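Local coordinates for insecticidal crystal protein Cry7Cal (Bacillus thuringiensis, PDB 5ZI1) that acts as an insecticidal delta-endotoxin active against locusts, this piece being its three-domain toxin portion, thought to bind receptors in the insect gut, at residues Val305-Trp315 and Ala391-Pro399. Residues are numbered along the deposited sequence; the frame is centred on the assembly and turned at random.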
ATOM      1  N   VAL A 305      -2.414 -21.439  31.493  1.00 50.19           N
ATOM      2  CA  VAL A 305      -3.700 -22.128  31.557  1.00 47.55           C
ATOM      3  C   VAL A 305      -4.491 -21.584  32.731  1.00 44.71           C
ATOM      4  O   VAL A 305      -3.957 -21.414  33.832  1.00 45.11           O
ATOM      5  CB  VAL A 305      -3.495 -23.652  31.701  1.00 50.66           C
ATOM      6  CG1 VAL A 305      -4.827 -24.378  31.707  1.00 50.75           C
ATOM      7  CG2 VAL A 305      -2.597 -24.181  30.590  1.00 46.19           C
ATOM      8  N   VAL A 306      -5.768 -21.314  32.504  1.00 49.81           N
ATOM      9  CA  VAL A 306      -6.671 -20.893  33.563  1.00 52.67           C
ATOM     10  C   VAL A 306      -7.880 -21.813  33.531  1.00 52.08           C
ATOM     11  O   VAL A 306      -8.218 -22.389  32.495  1.00 50.09           O
ATOM     12  CB  VAL A 306      -7.110 -19.419  33.422  1.00 47.60           C
ATOM     13  CG1 VAL A 306      -5.907 -18.496  33.567  1.00 47.72           C
ATOM     14  CG2 VAL A 306      -7.808 -19.211  32.095  1.00 47.77           C
ATOM     15  N   GLU A 307      -8.542 -21.929  34.684  1.00 52.05           N
ATOM     16  CA  GLU A 307      -9.677 -22.839  34.851  1.00 57.26           C
ATOM     17  C   GLU A 307     -10.793 -22.159  35.648  1.00 55.71           C
ATOM     18  O   GLU A 307     -11.077 -22.525  36.792  1.00 59.52           O
ATOM     19  CB  GLU A 307      -9.218 -24.137  35.522  1.00 58.49           C
ATOM     20  CG  GLU A 307     -10.228 -25.261  35.497  1.00 66.06           C
ATOM     21  CD  GLU A 307      -9.586 -26.644  35.627  1.00 68.57           C
ATOM     22  OE1 GLU A 307     -10.149 -27.619  35.091  1.00 66.43           O
ATOM     23  OE2 GLU A 307      -8.515 -26.767  36.266  1.00 71.33           O
ATOM     24  N   PRO A 308     -11.456 -21.148  35.060  1.00 58.25           N
ATOM     25  CA  PRO A 308     -12.581 -20.496  35.756  1.00 53.60           C
ATOM     26  C   PRO A 308     -13.794 -21.404  35.820  1.00 53.99           C
ATOM     27  O   PRO A 308     -14.634 -21.296  36.722  1.00 50.86           O
ATOM     28  CB  PRO A 308     -12.875 -19.263  34.882  1.00 50.32           C
ATOM     29  CG  PRO A 308     -12.365 -19.634  33.544  1.00 48.13           C
ATOM     30  CD  PRO A 308     -11.143 -20.465  33.793  1.00 54.53           C
ATOM     31  N   ASN A 309     -13.913 -22.254  34.798  1.00 57.15           N
ATOM     32  CA  ASN A 309     -14.927 -23.298  34.675  1.00 56.56           C
ATOM     33  C   ASN A 309     -14.520 -24.155  33.484  1.00 56.86           C
ATOM     34  O   ASN A 309     -14.018 -25.269  33.660  1.00 51.47           O
ATOM     35  CB  ASN A 309     -16.335 -22.737  34.490  1.00 55.90           C
ATOM     36  CG  ASN A 309     -16.348 -21.422  33.725  1.00 58.19           C
ATOM     37  OD1 ASN A 309     -16.287 -21.417  32.496  1.00 55.22           O
ATOM     38  ND2 ASN A 309     -16.530 -20.313  34.443  1.00 55.70           N
ATOM     39  N   ASP A 310     -14.669 -23.626  32.270  1.00 53.89           N
ATOM     40  CA  ASP A 310     -13.854 -24.138  31.181  1.00 54.44           C
ATOM     41  C   ASP A 310     -12.387 -24.019  31.570  1.00 52.25           C
ATOM     42  O   ASP A 310     -12.022 -23.281  32.496  1.00 51.13           O
ATOM     43  CB  ASP A 310     -14.062 -23.339  29.903  1.00 56.90           C
ATOM     44  CG  ASP A 310     -15.524 -23.084  29.596  1.00 59.59           C
ATOM     45  OD1 ASP A 310     -16.331 -24.036  29.575  1.00 54.94           O
ATOM     46  OD2 ASP A 310     -15.846 -21.901  29.333  1.00 59.31           O
ATOM     47  N   ARG A 311     -11.532 -24.721  30.832  1.00 47.99           N
ATOM     48  CA  ARG A 311     -10.090 -24.605  31.016  1.00 53.85           C
ATOM     49  C   ARG A 311      -9.457 -24.373  29.650  1.00 50.29           C
ATOM     50  O   ARG A 311      -9.872 -24.983  28.663  1.00 48.13           O
ATOM     51  CB  ARG A 311      -9.512 -25.856  31.741  1.00 52.07           C
ATOM     52  CG  ARG A 311      -8.085 -26.279  31.349  1.00 56.60           C
ATOM     53  CD  ARG A 311      -7.543 -27.400  32.298  1.00 60.70           C
ATOM     54  NE  ARG A 311      -7.169 -26.840  33.612  1.00 72.57           N
ATOM     55  CZ  ARG A 311      -5.922 -26.748  34.077  1.00 66.93           C
ATOM     56  NH1 ARG A 311      -4.915 -27.194  33.333  1.00 62.48           N
ATOM     57  NH2 ARG A 311      -5.684 -26.219  35.280  1.00 66.91           N
ATOM     58  N   PHE A 312      -8.490 -23.454  29.581  1.00 52.03           N
ATOM     59  CA  PHE A 312      -7.974 -22.975  28.299  1.00 49.93           C
ATOM     60  C   PHE A 312      -6.777 -22.075  28.534  1.00 47.03           C
ATOM     61  O   PHE A 312      -6.694 -21.390  29.556  1.00 48.25           O
ATOM     62  CB  PHE A 312      -9.028 -22.194  27.515  1.00 48.09           C
ATOM     63  CG  PHE A 312      -9.633 -21.083  28.299  1.00 52.89           C
ATOM     64  CD1 PHE A 312      -9.037 -19.822  28.323  1.00 46.98           C
ATOM     65  CD2 PHE A 312     -10.792 -21.303  29.042  1.00 52.69           C
ATOM     66  CE1 PHE A 312      -9.584 -18.798  29.066  1.00 45.08           C
ATOM     67  CE2 PHE A 312     -11.357 -20.273  29.779  1.00 53.81           C
ATOM     68  CZ  PHE A 312     -10.747 -19.012  29.798  1.00 55.10           C
ATOM     69  N   ALA A 313      -5.870 -22.064  27.564  1.00 44.60           N
ATOM     70  CA  ALA A 313      -4.709 -21.197  27.644  1.00 45.05           C
ATOM     71  C   ALA A 313      -5.068 -19.791  27.168  1.00 47.09           C
ATOM     72  O   ALA A 313      -5.995 -19.603  26.375  1.00 43.94           O
ATOM     73  CB  ALA A 313      -3.562 -21.769  26.819  1.00 42.29           C
ATOM     74  N   ILE A 314      -4.344 -18.804  27.712  1.00 49.91           N
ATOM     75  CA  ILE A 314      -4.393 -17.406  27.308  1.00 42.93           C
ATOM     76  C   ILE A 314      -2.954 -16.921  27.224  1.00 49.75           C
ATOM     77  O   ILE A 314      -2.093 -17.358  27.995  1.00 44.13           O
ATOM     78  CB  ILE A 314      -5.181 -16.510  28.295  1.00 46.72           C
ATOM     79  CG1 ILE A 314      -4.474 -16.486  29.655  1.00 47.19           C
ATOM     80  CG2 ILE A 314      -6.646 -16.946  28.430  1.00 45.97           C
ATOM     81  CD1 ILE A 314      -5.062 -15.501  30.652  1.00 45.42           C
ATOM     82  N   TRP A 315      -2.691 -15.993  26.298  1.00 45.74           N
ATOM     83  CA  TRP A 315      -1.335 -15.462  26.196  1.00 49.35           C
ATOM     84  C   TRP A 315      -1.045 -14.591  27.402  1.00 45.92           C
ATOM     85  O   TRP A 315      -1.891 -13.808  27.828  1.00 44.83           O
ATOM     86  CB  TRP A 315      -1.127 -14.616  24.930  1.00 49.63           C
ATOM     87  CG  TRP A 315      -1.374 -15.288  23.626  1.00 47.61           C
ATOM     88  CD1 TRP A 315      -2.012 -16.469  23.420  1.00 47.60           C
ATOM     89  CD2 TRP A 315      -0.997 -14.804  22.336  1.00 47.94           C
ATOM     90  NE1 TRP A 315      -2.059 -16.754  22.080  1.00 49.98           N
ATOM     91  CE2 TRP A 315      -1.433 -15.751  21.392  1.00 46.46           C
ATOM     92  CE3 TRP A 315      -0.318 -13.670  21.890  1.00 45.40           C
ATOM     93  CZ2 TRP A 315      -1.229 -15.593  20.029  1.00 44.36           C
ATOM     94  CZ3 TRP A 315      -0.111 -13.516  20.533  1.00 47.31           C
ATOM     95  CH2 TRP A 315      -0.564 -14.470  19.620  1.00 47.43           C
ATOM     96  N   ALA A 391       2.699 -24.150  13.849  1.00 52.94           N
ATOM     97  CA  ALA A 391       1.529 -23.880  14.671  1.00 51.90           C
ATOM     98  C   ALA A 391       1.841 -24.186  16.126  1.00 51.87           C
ATOM     99  O   ALA A 391       2.868 -24.781  16.461  1.00 50.49           O
ATOM    100  CB  ALA A 391       0.318 -24.686  14.198  1.00 47.55           C
ATOM    101  N   PHE A 392       0.962 -23.702  16.991  1.00 53.12           N
ATOM    102  CA  PHE A 392       0.873 -24.149  18.370  1.00 50.17           C
ATOM    103  C   PHE A 392      -0.595 -24.363  18.678  1.00 49.28           C
ATOM    104  O   PHE A 392      -1.462 -23.635  18.179  1.00 50.19           O
ATOM    105  CB  PHE A 392       1.499 -23.161  19.390  1.00 49.15           C
ATOM    106  CG  PHE A 392       0.852 -21.793  19.428  1.00 47.87           C
ATOM    107  CD1 PHE A 392      -0.330 -21.574  20.124  1.00 50.20           C
ATOM    108  CD2 PHE A 392       1.469 -20.714  18.820  1.00 47.08           C
ATOM    109  CE1 PHE A 392      -0.919 -20.314  20.175  1.00 52.21           C
ATOM    110  CE2 PHE A 392       0.892 -19.443  18.864  1.00 52.26           C
ATOM    111  CZ  PHE A 392      -0.303 -19.245  19.538  1.00 50.03           C
ATOM    112  N   SER A 393      -0.867 -25.388  19.476  1.00 50.73           N
ATOM    113  CA  SER A 393      -2.221 -25.734  19.889  1.00 52.69           C
ATOM    114  C   SER A 393      -2.183 -25.968  21.388  1.00 55.43           C
ATOM    115  O   SER A 393      -1.615 -26.965  21.849  1.00 53.83           O
ATOM    116  CB  SER A 393      -2.734 -26.961  19.149  1.00 47.48           C
ATOM    117  OG  SER A 393      -4.149 -26.976  19.160  1.00 58.49           O
ATOM    118  N   PHE A 394      -2.740 -25.026  22.139  1.00 50.89           N
ATOM    119  CA  PHE A 394      -2.732 -25.060  23.588  1.00 50.64           C
ATOM    120  C   PHE A 394      -4.088 -25.509  24.109  1.00 50.48           C
ATOM    121  O   PHE A 394      -5.090 -25.506  23.391  1.00 52.55           O
ATOM    122  CB  PHE A 394      -2.382 -23.690  24.155  1.00 50.35           C
ATOM    123  CG  PHE A 394      -0.989 -23.251  23.849  1.00 55.64           C
ATOM    124  CD1 PHE A 394       0.039 -24.174  23.792  1.00 55.68           C
ATOM    125  CD2 PHE A 394      -0.707 -21.913  23.610  1.00 53.20           C
ATOM    126  CE1 PHE A 394       1.330 -23.773  23.503  1.00 53.40           C
ATOM    127  CE2 PHE A 394       0.577 -21.500  23.334  1.00 52.95           C
ATOM    128  CZ  PHE A 394       1.600 -22.433  23.279  1.00 56.13           C
ATOM    129  N   SER A 395      -4.112 -25.848  25.395  1.00 46.66           N
ATOM    130  CA  SER A 395      -5.292 -26.465  25.979  1.00 53.33           C
ATOM    131  C   SER A 395      -6.503 -25.572  25.787  1.00 50.55           C
ATOM    132  O   SER A 395      -6.405 -24.345  25.814  1.00 55.54           O
ATOM    133  CB  SER A 395      -5.099 -26.731  27.466  1.00 54.87           C
ATOM    134  OG  SER A 395      -5.709 -25.690  28.210  1.00 57.89           O
ATOM    135  N   ASN A 396      -7.649 -26.204  25.571  1.00 51.93           N
ATOM    136  CA  ASN A 396      -8.901 -25.502  25.348  1.00 53.52           C
ATOM    137  C   ASN A 396     -10.035 -26.518  25.313  1.00 51.72           C
ATOM    138  O   ASN A 396     -10.123 -27.330  24.386  1.00 54.95           O
ATOM    139  CB  ASN A 396      -8.832 -24.685  24.047  1.00 51.63           C
ATOM    140  CG  ASN A 396     -10.156 -24.090  23.665  1.00 49.48           C
ATOM    141  OD1 ASN A 396     -11.048 -23.927  24.505  1.00 48.58           O
ATOM    142  ND2 ASN A 396     -10.303 -23.759  22.387  1.00 49.76           N
ATOM    143  N   ASN A 397     -10.894 -26.499  26.325  1.00 46.19           N
ATOM    144  CA  ASN A 397     -12.056 -27.373  26.347  1.00 54.29           C
ATOM    145  C   ASN A 397     -13.351 -26.590  26.199  1.00 53.32           C
ATOM    146  O   ASN A 397     -14.423 -27.102  26.556  1.00 46.29           O
ATOM    147  CB  ASN A 397     -12.081 -28.235  27.619  1.00 50.36           C
ATOM    148  CG  ASN A 397     -12.326 -27.429  28.894  1.00 56.31           C
ATOM    149  OD1 ASN A 397     -12.695 -26.240  28.871  1.00 52.71           O
ATOM    150  ND2 ASN A 397     -12.136 -28.088  30.026  1.00 52.00           N
ATOM    151  N   ILE A 398     -13.269 -25.348  25.714  1.00 50.70           N
ATOM    152  CA  ILE A 398     -14.496 -24.610  25.394  1.00 51.84           C
ATOM    153  C   ILE A 398     -15.145 -25.255  24.177  1.00 53.61           C
ATOM    154  O   ILE A 398     -14.436 -25.570  23.206  1.00 52.64           O
ATOM    155  CB  ILE A 398     -14.190 -23.133  25.134  1.00 54.43           C
ATOM    156  CG1 ILE A 398     -13.445 -22.516  26.308  1.00 56.09           C
ATOM    157  CG2 ILE A 398     -15.471 -22.356  24.925  1.00 49.93           C
ATOM    158  CD1 ILE A 398     -12.679 -21.270  25.926  1.00 51.52           C
ATOM    159  N   PRO A 399     -16.456 -25.509  24.195  1.00 55.26           N
ATOM    160  CA  PRO A 399     -17.109 -26.098  23.020  1.00 57.54           C
ATOM    161  C   PRO A 399     -16.824 -25.276  21.772  1.00 55.81           C
ATOM    162  O   PRO A 399     -16.794 -24.041  21.810  1.00 56.52           O
ATOM    163  CB  PRO A 399     -18.597 -26.072  23.384  1.00 54.65           C
ATOM    164  CG  PRO A 399     -18.639 -26.009  24.863  1.00 51.95           C
ATOM    165  CD  PRO A 399     -17.403 -25.273  25.298  1.00 53.27           C
TER
HETATM  166  O   HOH W   1     -13.572 -27.570  32.561  1.00 55.99           O
HETATM  167  O   HOH W   2     -16.220 -26.932  28.713  1.00 52.91           O
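Arg311 and Asn397 meet through two hydrogen bonds. The amide of Arg311 gives a short, nearly straight bond to Asn397 OD1, 2.7 Å from N to OD1 and 171° at the hydrogen, tilted from the carboxamide plane. In return Asn397 N reaches Arg311 O at 3.0 Å. With CG between its own backbone N and carbonyl carbon (chi1 68°), Asn397 turns its amide toward the Arg311 backbone, bringing OD1 up to Arg311 N. A third bond, Ala313 N to Ser395 O at 2.9 Å, lies beyond the Phe312–Asn396 pairing, a single beta bridge; the CA–H of Phe312 also faces Ser395 O.

Two waters widen this polar seam. One bridges Asn309 O and Asn397 ND2, so both ends of the Asn397 amide are engaged; the other donates to Asp310 OD1 and Asn397 O. Asp310 OD2 pairs with Tyr268. Within 391–399, Asn396 OD1 accepts from Ile398 N, forming an Asx turn.

Apolar contacts continue in both directions along the chain from the bridge. Ile398 CD1 comes obliquely against the Phe312 ring, 3.6 Å from its CD2, while its CG1 packs against Asp310 CB. Ala313 CB meets Phe394 CB at 3.5 Å. Further along, Phe392 directs CZ at Trp315 CZ2, 3.8 Å away, with CZ2 in the plane of the phenyl ring; Trp315 NE1 is held by Val373 O.

Val306 and Phe312 close the hairpin of strands 294–306 and 312–324 with paired backbone bonds, while 391–399 runs out of the edge strand 387–393 of another sheet in the middle domain. The contact thus ties the hairpin end of one antiparallel sheet to the chain leaving a second: three direct bonds hold the backbones together around the single bridge, waters extend the polar seam toward the hairpin loop, and apolar groups carry the contact on toward the sheets.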